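Local coordinates for uncharacterized protein (Bacteroides thetaiotaomicron VPI-5482, PDB 3KNY) that is of unknown function but is probably made as a lipoprotein anchored in the cell envelope, at residues T127-H135 against V206-M216; G169-S179 against A191-K200. One frame throughout, in Å; residues are numbered along the deposited sequence.

Contact 1 (T127-H135 against V206-M216); sequences TNGCTLYTH and VEVTVQKTGFM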
ATOM      1  N   THR A 127      12.282  -7.572   1.457  1.00 41.35           N
ATOM      2  CA  THR A 127      10.877  -7.851   1.718  1.00 41.23           C
ATOM      3  C   THR A 127      10.123  -6.560   1.997  1.00 41.42           C
ATOM      4  O   THR A 127      10.639  -5.663   2.631  1.00 45.00           O
ATOM      5  CB  THR A 127      10.687  -8.756   2.929  1.00 40.05           C
ATOM      6  OG1 THR A 127      11.569  -9.873   2.819  1.00 46.08           O
ATOM      7  CG2 THR A 127       9.266  -9.289   2.972  1.00 36.78           C
ATOM      8  N   ASN A 128       8.899  -6.463   1.512  1.00 39.94           N
ATOM      9  CA  ASN A 128       8.034  -5.346   1.829  1.00 39.93           C
ATOM     10  C   ASN A 128       6.633  -5.915   1.876  1.00 38.92           C
ATOM     11  O   ASN A 128       6.385  -7.018   1.445  1.00 39.19           O
ATOM     12  CB  ASN A 128       8.161  -4.207   0.798  1.00 42.38           C
ATOM     13  CG  ASN A 128       7.417  -2.899   1.218  1.00 46.88           C
ATOM     14  OD1 ASN A 128       6.797  -2.230   0.382  1.00 47.95           O
ATOM     15  ND2 ASN A 128       7.483  -2.547   2.508  1.00 41.52           N
ATOM     16  N   GLY A 129       5.715  -5.168   2.437  1.00 39.21           N
ATOM     17  CA  GLY A 129       4.408  -5.685   2.739  1.00 38.44           C
ATOM     18  C   GLY A 129       3.421  -4.568   2.697  1.00 37.66           C
ATOM     19  O   GLY A 129       3.762  -3.434   2.472  1.00 37.91           O
ATOM     20  N   CYS A 130       2.179  -4.881   2.970  1.00 39.82           N
ATOM     21  CA  CYS A 130       1.133  -3.983   2.570  1.00 38.99           C
ATOM     22  C   CYS A 130      -0.223  -4.399   3.135  1.00 35.09           C
ATOM     23  O   CYS A 130      -0.620  -5.537   2.974  1.00 33.25           O
ATOM     24  CB  CYS A 130       1.110  -4.138   1.077  1.00 41.40           C
ATOM     25  SG  CYS A 130       0.148  -3.027   0.501  1.00 61.19           S
ATOM     26  N   THR A 131      -0.942  -3.515   3.806  1.00 32.95           N
ATOM     27  CA  THR A 131      -2.221  -3.925   4.366  1.00 29.96           C
ATOM     28  C   THR A 131      -3.267  -3.539   3.377  1.00 31.02           C
ATOM     29  O   THR A 131      -3.491  -2.358   3.161  1.00 36.76           O
ATOM     30  CB  THR A 131      -2.503  -3.290   5.706  1.00 28.34           C
ATOM     31  OG1 THR A 131      -1.526  -3.765   6.627  1.00 30.61           O
ATOM     32  CG2 THR A 131      -3.888  -3.673   6.201  1.00 17.44           C
ATOM     33  N   LEU A 132      -3.904  -4.537   2.777  1.00 29.55           N
ATOM     34  CA  LEU A 132      -4.860  -4.293   1.709  1.00 28.54           C
ATOM     35  C   LEU A 132      -6.218  -3.946   2.253  1.00 27.84           C
ATOM     36  O   LEU A 132      -6.970  -3.248   1.584  1.00 27.53           O
ATOM     37  CB  LEU A 132      -4.984  -5.492   0.786  1.00 26.05           C
ATOM     38  CG  LEU A 132      -3.779  -5.781  -0.098  1.00 27.86           C
ATOM     39  CD1 LEU A 132      -4.065  -7.041  -0.918  1.00 22.84           C
ATOM     40  CD2 LEU A 132      -3.472  -4.567  -0.992  1.00 20.38           C
ATOM     41  N   TYR A 133      -6.537  -4.427   3.453  1.00 25.03           N
ATOM     42  CA  TYR A 133      -7.873  -4.240   3.995  1.00 23.92           C
ATOM     43  C   TYR A 133      -7.897  -4.515   5.477  1.00 24.97           C
ATOM     44  O   TYR A 133      -7.160  -5.369   5.955  1.00 25.42           O
ATOM     45  CB  TYR A 133      -8.878  -5.137   3.264  1.00 23.41           C
ATOM     46  CG  TYR A 133     -10.227  -5.225   3.931  1.00 23.40           C
ATOM     47  CD1 TYR A 133     -11.140  -4.213   3.811  1.00 17.30           C
ATOM     48  CD2 TYR A 133     -10.575  -6.324   4.705  1.00 29.48           C
ATOM     49  CE1 TYR A 133     -12.380  -4.284   4.432  1.00 25.13           C
ATOM     50  CE2 TYR A 133     -11.807  -6.407   5.325  1.00 25.86           C
ATOM     51  CZ  TYR A 133     -12.703  -5.377   5.185  1.00 26.99           C
ATOM     52  OH  TYR A 133     -13.917  -5.435   5.801  1.00 28.20           O
ATOM     53  N   THR A 134      -8.727  -3.762   6.205  1.00 27.22           N
ATOM     54  CA  THR A 134      -8.900  -3.964   7.658  1.00 27.77           C
ATOM     55  C   THR A 134     -10.347  -3.811   8.005  1.00 27.68           C
ATOM     56  O   THR A 134     -10.917  -2.771   7.778  1.00 30.73           O
ATOM     57  CB  THR A 134      -8.117  -2.953   8.505  1.00 26.98           C
ATOM     58  OG1 THR A 134      -6.729  -3.009   8.144  1.00 31.09           O
ATOM     59  CG2 THR A 134      -8.262  -3.299   9.937  1.00 19.48           C
ATOM     60  N   HIS A 135     -10.959  -4.859   8.529  1.00 28.83           N
ATOM     61  CA  HIS A 135     -12.362  -4.779   8.885  1.00 28.72           C
ATOM     62  C   HIS A 135     -12.462  -3.966  10.179  1.00 27.93           C
ATOM     63  O   HIS A 135     -11.536  -3.982  11.009  1.00 27.12           O
ATOM     64  CB  HIS A 135     -12.974  -6.175   9.059  1.00 28.90           C
ATOM     65  CG  HIS A 135     -14.468  -6.166   9.150  1.00 28.02           C
ATOM     66  ND1 HIS A 135     -15.141  -5.803  10.298  1.00 25.82           N
ATOM     67  CD2 HIS A 135     -15.419  -6.479   8.241  1.00 24.89           C
ATOM     68  CE1 HIS A 135     -16.441  -5.870  10.085  1.00 22.30           C
ATOM     69  NE2 HIS A 135     -16.640  -6.278   8.843  1.00 24.41           N
ATOM     70  N   VAL A 206     -19.090 -13.646   9.514  1.00 25.77           N
ATOM     71  CA  VAL A 206     -19.024 -12.479   8.637  1.00 27.01           C
ATOM     72  C   VAL A 206     -18.301 -12.905   7.368  1.00 25.85           C
ATOM     73  O   VAL A 206     -17.261 -13.542   7.439  1.00 28.37           O
ATOM     74  CB  VAL A 206     -18.272 -11.291   9.316  1.00 28.79           C
ATOM     75  CG1 VAL A 206     -18.149 -10.088   8.381  1.00 24.13           C
ATOM     76  CG2 VAL A 206     -18.968 -10.909  10.589  1.00 18.34           C
ATOM     77  N   GLU A 207     -18.848 -12.563   6.211  1.00 25.06           N
ATOM     78  CA  GLU A 207     -18.145 -12.775   4.956  1.00 26.29           C
ATOM     79  C   GLU A 207     -18.068 -11.493   4.189  1.00 26.48           C
ATOM     80  O   GLU A 207     -19.086 -10.847   3.984  1.00 27.75           O
ATOM     81  CB  GLU A 207     -18.846 -13.810   4.108  1.00 29.09           C
ATOM     82  CG  GLU A 207     -18.768 -15.202   4.692  1.00 36.10           C
ATOM     83  CD  GLU A 207     -19.085 -16.292   3.701  1.00 46.62           C
ATOM     84  OE1 GLU A 207     -19.461 -16.007   2.509  1.00 44.94           O
ATOM     85  OE2 GLU A 207     -18.923 -17.450   4.149  1.00 54.14           O
ATOM     86  N   VAL A 208     -16.868 -11.131   3.748  1.00 25.70           N
ATOM     87  CA  VAL A 208     -16.680  -9.891   3.013  1.00 27.36           C
ATOM     88  C   VAL A 208     -15.934 -10.208   1.731  1.00 27.41           C
ATOM     89  O   VAL A 208     -14.896 -10.867   1.768  1.00 27.89           O
ATOM     90  CB  VAL A 208     -15.866  -8.854   3.835  1.00 28.96           C
ATOM     91  CG1 VAL A 208     -15.816  -7.515   3.123  1.00 25.25           C
ATOM     92  CG2 VAL A 208     -16.475  -8.697   5.191  1.00 25.62           C
ATOM     93  N   THR A 209     -16.481  -9.761   0.603  1.00 26.59           N
ATOM     94  CA  THR A 209     -15.815  -9.893  -0.678  1.00 24.87           C
ATOM     95  C   THR A 209     -14.941  -8.681  -0.733  1.00 24.02           C
ATOM     96  O   THR A 209     -15.425  -7.587  -0.498  1.00 26.42           O
ATOM     97  CB  THR A 209     -16.807  -9.947  -1.848  1.00 24.61           C
ATOM     98  OG1 THR A 209     -17.591 -11.127  -1.703  1.00 28.72           O
ATOM     99  CG2 THR A 209     -16.087 -10.065  -3.164  1.00 24.63           C
ATOM    100  N   VAL A 210     -13.646  -8.888  -0.963  1.00 22.24           N
ATOM    101  CA  VAL A 210     -12.669  -7.816  -0.938  1.00 22.20           C
ATOM    102  C   VAL A 210     -11.875  -7.730  -2.236  1.00 22.32           C
ATOM    103  O   VAL A 210     -11.258  -8.691  -2.654  1.00 24.65           O
ATOM    104  CB  VAL A 210     -11.682  -8.004   0.191  1.00 22.79           C
ATOM    105  CG1 VAL A 210     -10.637  -6.879   0.165  1.00 23.19           C
ATOM    106  CG2 VAL A 210     -12.432  -8.067   1.542  1.00 22.42           C
ATOM    107  N   GLN A 211     -11.894  -6.567  -2.872  1.00 21.87           N
ATOM    108  CA  GLN A 211     -11.106  -6.341  -4.076  1.00 20.81           C
ATOM    109  C   GLN A 211     -10.295  -5.071  -3.841  1.00 19.83           C
ATOM    110  O   GLN A 211     -10.862  -3.980  -3.876  1.00 22.67           O
ATOM    111  CB  GLN A 211     -12.015  -6.186  -5.280  1.00 17.93           C
ATOM    112  CG  GLN A 211     -12.812  -7.404  -5.610  1.00 23.43           C
ATOM    113  CD  GLN A 211     -13.803  -7.156  -6.744  1.00 19.95           C
ATOM    114  OE1 GLN A 211     -14.863  -6.621  -6.552  1.00 31.91           O
ATOM    115  NE2 GLN A 211     -13.443  -7.553  -7.911  1.00 31.16           N
ATOM    116  N   LYS A 212      -8.987  -5.208  -3.598  1.00 19.24           N
ATOM    117  CA  LYS A 212      -8.118  -4.070  -3.283  1.00 24.10           C
ATOM    118  C   LYS A 212      -6.743  -4.153  -3.914  1.00 23.60           C
ATOM    119  O   LYS A 212      -6.291  -5.233  -4.251  1.00 25.13           O
ATOM    120  CB  LYS A 212      -7.952  -3.945  -1.755  1.00 27.43           C
ATOM    121  CG  LYS A 212      -9.251  -3.664  -1.055  1.00 27.88           C
ATOM    122  CD  LYS A 212      -9.224  -2.425  -0.222  1.00 30.99           C
ATOM    123  CE  LYS A 212     -10.430  -1.606  -0.488  1.00 38.49           C
ATOM    124  NZ  LYS A 212     -10.464  -0.360   0.277  1.00 38.50           N
ATOM    125  N   THR A 213      -6.080  -3.005  -4.050  1.00 23.64           N
ATOM    126  CA  THR A 213      -4.739  -2.948  -4.613  1.00 24.73           C
ATOM    127  C   THR A 213      -3.861  -2.007  -3.790  1.00 26.92           C
ATOM    128  O   THR A 213      -4.249  -0.906  -3.448  1.00 28.42           O
ATOM    129  CB  THR A 213      -4.756  -2.499  -6.082  1.00 25.91           C
ATOM    130  OG1 THR A 213      -5.478  -3.458  -6.868  1.00 29.36           O
ATOM    131  CG2 THR A 213      -3.351  -2.384  -6.657  1.00 19.39           C
ATOM    132  N   GLY A 214      -2.681  -2.482  -3.453  1.00 27.28           N
ATOM    133  CA  GLY A 214      -1.709  -1.703  -2.767  1.00 28.49           C
ATOM    134  C   GLY A 214      -0.438  -1.642  -3.595  1.00 30.24           C
ATOM    135  O   GLY A 214      -0.039  -2.636  -4.230  1.00 31.86           O
ATOM    136  N   PHE A 215       0.194  -0.470  -3.570  1.00 29.88           N
ATOM    137  CA  PHE A 215       1.417  -0.215  -4.300  1.00 29.52           C
ATOM    138  C   PHE A 215       2.583  -0.037  -3.349  1.00 30.29           C
ATOM    139  O   PHE A 215       2.423   0.401  -2.216  1.00 27.78           O
ATOM    140  CB  PHE A 215       1.255   1.014  -5.199  1.00 30.29           C
ATOM    141  CG  PHE A 215       0.291   0.800  -6.341  1.00 24.53           C
ATOM    142  CD1 PHE A 215      -1.051   1.044  -6.182  1.00 23.85           C
ATOM    143  CD2 PHE A 215       0.738   0.302  -7.565  1.00 31.93           C
ATOM    144  CE1 PHE A 215      -1.948   0.839  -7.241  1.00 27.22           C
ATOM    145  CE2 PHE A 215      -0.135   0.085  -8.623  1.00 26.18           C
ATOM    146  CZ  PHE A 215      -1.491   0.357  -8.452  1.00 30.98           C
HETATM  147  N   MSE A 216       3.768  -0.386  -3.824  1.00 31.80           N
HETATM  148  CA  MSE A 216       4.958  -0.322  -3.010  1.00 31.26           C
HETATM  149  C   MSE A 216       6.122   0.284  -3.804  1.00 31.00           C
HETATM  150  O   MSE A 216       6.411  -0.153  -4.927  1.00 27.56           O
HETATM  151  CB  MSE A 216       5.291  -1.727  -2.537  1.00 31.33           C
HETATM  152  CG  MSE A 216       4.306  -2.251  -1.547  1.00 33.65           C
HETATM  153 SE   MSE A 216       4.580  -4.109  -1.153  0.75 30.23          SE
HETATM  154  CE  MSE A 216       3.630  -4.946  -2.611  1.00 28.94           C
TER
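The Y133 ring lies against V210 and forms the tight middle of this contact. V210 CG2 sits over one ring face, 4.2 Å from the centroid of the Y133 ring and 16° off its normal, while V210 CG1 meets Y133 CB at 4.0 Å. CG of Y133 stands anti to the backbone N (chi1 168°), sending the ring along the facing strand until OH reaches V208 CG1. Next to it, L132 CD2 settles on the bare backbone of G214, and the aliphatic part of K212 runs past the L132 carbonyl. Here the chains are closest, L132 CA to K212 CA being 6.0 Å. C130 and the selenomethionine M216 continue the buried layer, C130 CB lying 4.1 Å from M216 SE. Toward H135 the strands splay, and H135 CA is 8.9 Å from V208 CA. H135, partly exposed, meets V208 CG2 at its ring edge through CD2; its NE2 lies obliquely near V206 CG1, F199 packs edge-to-face with the ring, and ND1 is hydrogen-bonded to L137 N. The strands, at 153°, share no hydrogen bond. This is face-to-face packing of two beta sheets, with a classic beta bulge at L132 and Y133 opposite I141.

Contact 2 (G169-S179 against A191-K200); sequences GNDPSFSGASS and ASCSGTLSFK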
ATOM      1  N   GLY A 169     -10.177 -15.263  18.467  1.00 36.26           N
ATOM      2  CA  GLY A 169     -11.588 -15.604  18.362  1.00 33.67           C
ATOM      3  C   GLY A 169     -12.198 -15.326  17.012  1.00 34.23           C
ATOM      4  O   GLY A 169     -13.282 -15.803  16.723  1.00 36.38           O
ATOM      5  N   ASN A 170     -11.510 -14.566  16.167  1.00 33.67           N
ATOM      6  CA  ASN A 170     -11.996 -14.335  14.824  1.00 31.34           C
ATOM      7  C   ASN A 170     -11.796 -15.476  13.833  1.00 30.41           C
ATOM      8  O   ASN A 170     -12.621 -15.658  12.953  1.00 31.10           O
ATOM      9  CB  ASN A 170     -11.389 -13.046  14.280  1.00 31.56           C
ATOM     10  CG  ASN A 170     -11.926 -11.809  14.997  1.00 32.73           C
ATOM     11  OD1 ASN A 170     -11.207 -10.835  15.217  1.00 31.65           O
ATOM     12  ND2 ASN A 170     -13.204 -11.851  15.364  1.00 16.15           N
ATOM     13  N   ASP A 171     -10.721 -16.249  13.957  1.00 31.68           N
ATOM     14  CA  ASP A 171     -10.384 -17.278  12.938  1.00 33.09           C
ATOM     15  C   ASP A 171     -10.588 -16.812  11.527  1.00 31.15           C
ATOM     16  O   ASP A 171     -11.362 -17.409  10.775  1.00 33.21           O
ATOM     17  CB  ASP A 171     -11.244 -18.518  13.076  1.00 33.88           C
ATOM     18  CG  ASP A 171     -10.847 -19.357  14.194  1.00 43.68           C
ATOM     19  OD1 ASP A 171      -9.979 -18.935  15.009  1.00 52.74           O
ATOM     20  OD2 ASP A 171     -11.441 -20.452  14.247  1.00 60.36           O
ATOM     21  N   PRO A 172      -9.921 -15.738  11.149  1.00 29.29           N
ATOM     22  CA  PRO A 172     -10.165 -15.303   9.792  1.00 27.89           C
ATOM     23  C   PRO A 172      -9.544 -16.249   8.766  1.00 25.98           C
ATOM     24  O   PRO A 172      -8.570 -16.911   9.021  1.00 28.05           O
ATOM     25  CB  PRO A 172      -9.525 -13.920   9.742  1.00 29.10           C
ATOM     26  CG  PRO A 172      -8.570 -13.879  10.861  1.00 28.90           C
ATOM     27  CD  PRO A 172      -9.007 -14.858  11.884  1.00 27.00           C
ATOM     28  N   SER A 173     -10.109 -16.215   7.587  1.00 27.21           N
ATOM     29  CA  SER A 173      -9.845 -17.123   6.515  1.00 26.34           C
ATOM     30  C   SER A 173      -9.996 -16.353   5.202  1.00 26.54           C
ATOM     31  O   SER A 173     -10.956 -15.595   5.032  1.00 28.36           O
ATOM     32  CB  SER A 173     -10.939 -18.161   6.560  1.00 23.46           C
ATOM     33  OG  SER A 173     -10.476 -19.319   5.959  1.00 38.68           O
ATOM     34  N   PHE A 174      -9.084 -16.523   4.265  1.00 27.95           N
ATOM     35  CA  PHE A 174      -9.241 -15.854   2.966  1.00 29.69           C
ATOM     36  C   PHE A 174      -9.205 -16.895   1.887  1.00 31.98           C
ATOM     37  O   PHE A 174      -8.272 -17.673   1.806  1.00 34.40           O
ATOM     38  CB  PHE A 174      -8.146 -14.844   2.700  1.00 26.51           C
ATOM     39  CG  PHE A 174      -8.271 -14.136   1.368  1.00 32.73           C
ATOM     40  CD1 PHE A 174      -9.160 -13.080   1.200  1.00 35.53           C
ATOM     41  CD2 PHE A 174      -7.468 -14.489   0.291  1.00 32.64           C
ATOM     42  CE1 PHE A 174      -9.258 -12.424  -0.024  1.00 29.87           C
ATOM     43  CE2 PHE A 174      -7.553 -13.818  -0.923  1.00 30.73           C
ATOM     44  CZ  PHE A 174      -8.446 -12.786  -1.077  1.00 27.99           C
ATOM     45  N   SER A 175     -10.233 -16.898   1.060  1.00 31.14           N
ATOM     46  CA  SER A 175     -10.271 -17.730  -0.090  1.00 31.97           C
ATOM     47  C   SER A 175     -10.437 -16.854  -1.367  1.00 30.84           C
ATOM     48  O   SER A 175     -11.269 -15.981  -1.409  1.00 29.22           O
ATOM     49  CB  SER A 175     -11.402 -18.711   0.100  1.00 30.48           C
ATOM     50  OG  SER A 175     -11.916 -19.129  -1.130  1.00 44.19           O
ATOM     51  N   GLY A 176      -9.624 -17.084  -2.398  1.00 29.26           N
ATOM     52  CA  GLY A 176      -9.793 -16.392  -3.685  1.00 25.46           C
ATOM     53  C   GLY A 176      -8.468 -16.127  -4.352  1.00 22.89           C
ATOM     54  O   GLY A 176      -7.522 -16.866  -4.139  1.00 24.52           O
ATOM     55  N   ALA A 177      -8.391 -15.052  -5.124  1.00 19.85           N
ATOM     56  CA  ALA A 177      -7.208 -14.764  -5.959  1.00 21.76           C
ATOM     57  C   ALA A 177      -6.390 -13.568  -5.438  1.00 21.38           C
ATOM     58  O   ALA A 177      -6.856 -12.762  -4.658  1.00 20.75           O
ATOM     59  CB  ALA A 177      -7.622 -14.505  -7.413  1.00 17.58           C
ATOM     60  N   SER A 178      -5.166 -13.481  -5.899  1.00 20.74           N
ATOM     61  CA  SER A 178      -4.306 -12.362  -5.599  1.00 25.00           C
ATOM     62  C   SER A 178      -3.318 -12.276  -6.747  1.00 24.48           C
ATOM     63  O   SER A 178      -3.172 -13.222  -7.507  1.00 24.66           O
ATOM     64  CB  SER A 178      -3.571 -12.594  -4.303  1.00 25.24           C
ATOM     65  OG  SER A 178      -2.790 -13.775  -4.434  1.00 41.29           O
ATOM     66  N   SER A 179      -2.702 -11.126  -6.935  1.00 26.37           N
ATOM     67  CA  SER A 179      -1.640 -11.020  -7.928  1.00 28.08           C
ATOM     68  C   SER A 179      -0.573 -10.049  -7.486  1.00 27.45           C
ATOM     69  O   SER A 179      -0.811  -9.213  -6.641  1.00 29.89           O
ATOM     70  CB  SER A 179      -2.193 -10.603  -9.273  1.00 27.40           C
ATOM     71  OG  SER A 179      -2.878  -9.398  -9.123  1.00 32.70           O
ATOM     72  N   ALA A 191       0.245  -5.135  -5.636  1.00 27.88           N
ATOM     73  CA  ALA A 191      -0.256  -6.375  -5.041  1.00 26.01           C
ATOM     74  C   ALA A 191      -1.774  -6.208  -4.933  1.00 27.88           C
ATOM     75  O   ALA A 191      -2.255  -5.167  -4.460  1.00 29.74           O
ATOM     76  CB  ALA A 191       0.376  -6.624  -3.640  1.00 21.65           C
ATOM     77  N   SER A 192      -2.531  -7.208  -5.385  1.00 25.82           N
ATOM     78  CA  SER A 192      -3.980  -7.110  -5.373  1.00 26.02           C
ATOM     79  C   SER A 192      -4.587  -8.343  -4.812  1.00 26.94           C
ATOM     80  O   SER A 192      -3.981  -9.406  -4.845  1.00 27.97           O
ATOM     81  CB  SER A 192      -4.532  -6.935  -6.785  1.00 24.47           C
ATOM     82  OG  SER A 192      -4.214  -5.653  -7.279  1.00 28.45           O
ATOM     83  N   CYS A 193      -5.815  -8.209  -4.329  1.00 24.89           N
ATOM     84  CA  CYS A 193      -6.561  -9.368  -3.974  1.00 22.91           C
ATOM     85  C   CYS A 193      -7.977  -9.231  -4.482  1.00 23.33           C
ATOM     86  O   CYS A 193      -8.466  -8.119  -4.725  1.00 23.88           O
ATOM     87  CB  CYS A 193      -6.527  -9.579  -2.488  1.00 26.18           C
ATOM     88  SG  CYS A 193      -7.558  -8.437  -1.596  1.00 28.45           S
ATOM     89  N   SER A 194      -8.589 -10.386  -4.695  1.00 20.68           N
ATOM     90  CA  SER A 194      -9.959 -10.478  -5.083  1.00 22.00           C
ATOM     91  C   SER A 194     -10.480 -11.819  -4.571  1.00 21.75           C
ATOM     92  O   SER A 194     -10.144 -12.851  -5.110  1.00 22.69           O
ATOM     93  CB  SER A 194     -10.069 -10.404  -6.593  1.00 21.59           C
ATOM     94  OG  SER A 194     -11.431 -10.481  -6.974  1.00 24.28           O
ATOM     95  N   GLY A 195     -11.263 -11.784  -3.510  1.00 21.66           N
ATOM     96  CA  GLY A 195     -11.657 -12.990  -2.796  1.00 23.79           C
ATOM     97  C   GLY A 195     -12.619 -12.711  -1.638  1.00 25.66           C
ATOM     98  O   GLY A 195     -13.220 -11.635  -1.558  1.00 26.87           O
ATOM     99  N   THR A 196     -12.771 -13.685  -0.749  1.00 25.14           N
ATOM    100  CA  THR A 196     -13.707 -13.599   0.342  1.00 24.55           C
ATOM    101  C   THR A 196     -12.976 -13.779   1.643  1.00 24.53           C
ATOM    102  O   THR A 196     -12.235 -14.743   1.825  1.00 28.76           O
ATOM    103  CB  THR A 196     -14.835 -14.633   0.194  1.00 24.60           C
ATOM    104  OG1 THR A 196     -15.561 -14.319  -0.989  1.00 29.40           O
ATOM    105  CG2 THR A 196     -15.853 -14.540   1.348  1.00 20.69           C
ATOM    106  N   LEU A 197     -13.171 -12.825   2.546  1.00 23.19           N
ATOM    107  CA  LEU A 197     -12.643 -12.914   3.909  1.00 21.36           C
ATOM    108  C   LEU A 197     -13.777 -13.432   4.743  1.00 19.39           C
ATOM    109  O   LEU A 197     -14.880 -12.913   4.644  1.00 17.78           O
ATOM    110  CB  LEU A 197     -12.202 -11.547   4.419  1.00 21.16           C
ATOM    111  CG  LEU A 197     -11.750 -11.370   5.871  1.00 27.80           C
ATOM    112  CD1 LEU A 197     -10.435 -12.150   6.164  1.00 16.60           C
ATOM    113  CD2 LEU A 197     -11.621  -9.840   6.204  1.00 22.91           C
ATOM    114  N   SER A 198     -13.523 -14.485   5.522  1.00 19.54           N
ATOM    115  CA  SER A 198     -14.542 -15.041   6.420  1.00 20.99           C
ATOM    116  C   SER A 198     -13.972 -15.020   7.797  1.00 21.44           C
ATOM    117  O   SER A 198     -12.801 -15.323   7.962  1.00 20.11           O
ATOM    118  CB  SER A 198     -14.875 -16.495   6.079  1.00 18.84           C
ATOM    119  OG  SER A 198     -15.446 -16.555   4.795  1.00 31.85           O
ATOM    120  N   PHE A 199     -14.795 -14.654   8.781  1.00 22.14           N
ATOM    121  CA  PHE A 199     -14.397 -14.717  10.187  1.00 22.40           C
ATOM    122  C   PHE A 199     -15.596 -14.769  11.110  1.00 21.63           C
ATOM    123  O   PHE A 199     -16.730 -14.451  10.737  1.00 20.44           O
ATOM    124  CB  PHE A 199     -13.453 -13.563  10.567  1.00 25.13           C
ATOM    125  CG  PHE A 199     -14.073 -12.181  10.485  1.00 25.52           C
ATOM    126  CD1 PHE A 199     -14.687 -11.613  11.580  1.00 27.92           C
ATOM    127  CD2 PHE A 199     -13.970 -11.429   9.343  1.00 28.14           C
ATOM    128  CE1 PHE A 199     -15.236 -10.335  11.511  1.00 29.18           C
ATOM    129  CE2 PHE A 199     -14.529 -10.151   9.272  1.00 31.54           C
ATOM    130  CZ  PHE A 199     -15.152  -9.605  10.358  1.00 27.14           C
ATOM    131  N   LYS A 200     -15.332 -15.218  12.318  1.00 23.94           N
ATOM    132  CA  LYS A 200     -16.339 -15.250  13.367  1.00 26.80           C
ATOM    133  C   LYS A 200     -16.340 -13.926  14.122  1.00 25.62           C
ATOM    134  O   LYS A 200     -15.279 -13.409  14.480  1.00 25.98           O
ATOM    135  CB  LYS A 200     -16.041 -16.382  14.363  1.00 28.03           C
ATOM    136  CG  LYS A 200     -16.122 -17.807  13.789  1.00 36.77           C
ATOM    137  CD  LYS A 200     -17.567 -18.239  13.479  1.00 47.40           C
ATOM    138  CE  LYS A 200     -18.330 -18.718  14.729  1.00 54.16           C
ATOM    139  NZ  LYS A 200     -19.815 -18.787  14.492  1.00 55.06           N
TER
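F174 laps over the glycine corner of its partner strand: CE1 and CZ of its ring rest on G195, CZ lying 3.6 Å from G195 CA, and CZ goes on to touch C193 CB at 4.0 Å. With CG anti to the backbone N (chi1 180°), the F174 ring is carried over G195, and A177 O lies in its plane at the edge. The hollow it fills exists because G195 carries no side chain. G176 pairs with G195, their CA atoms 4.0 Å apart, and both strands turn a corner at this pair. C193 SG stands obliquely to the F174 ring, 5.4 Å from its centroid. Farther along, P172 CB is a second bump, resting against both L197 CD1 at 4.1 Å and F199 CB at 4.0 Å. Beyond it, N170 grips K200 twice: K200 N donates to N170 O in a fairly straight bond (164°), and N170 ND2 donates to K200 O at 2.7 Å, while N170 OD1 is held by S165 OG. Paired backbone bonds keep the antiparallel register on both sides of the bend. S173, S175, A177 and S179, with S192, S194, T196 and S198, put small, mostly hydroxyl-bearing side chains on one face, S192 OG being hydrogen-bonded to T213 OG1. F174, C193 and L197 share the other with S178, making it mostly apolar. Nine backbone bonds plus one asparagine bond carry the pairing, and the split is consistent with a largely polar outer face and a mostly apolar inner one.

In the fold
The chain runs through 127-135, then 169-179 and 191-200, and finally 206-216, so both halves of contact 2 fall between those of contact 1. The two centres are 9 Å apart; contact 1 lies about 8 Å from the centre of the chain and contact 2 about 17 Å. In one mixed sheet, strand 188-201 is the antiparallel neighbour of strand 204-217: V208 O probably accepts a hydrogen bond from L197 N, 2.7 Å away. Contact 1 packs this sheet on the three-stranded one, whereas contact 2 pairs strands within it and also touches strand 154-164. Y133 packs on L197 and L132 on C193, consistent with a common, largely apolar interior.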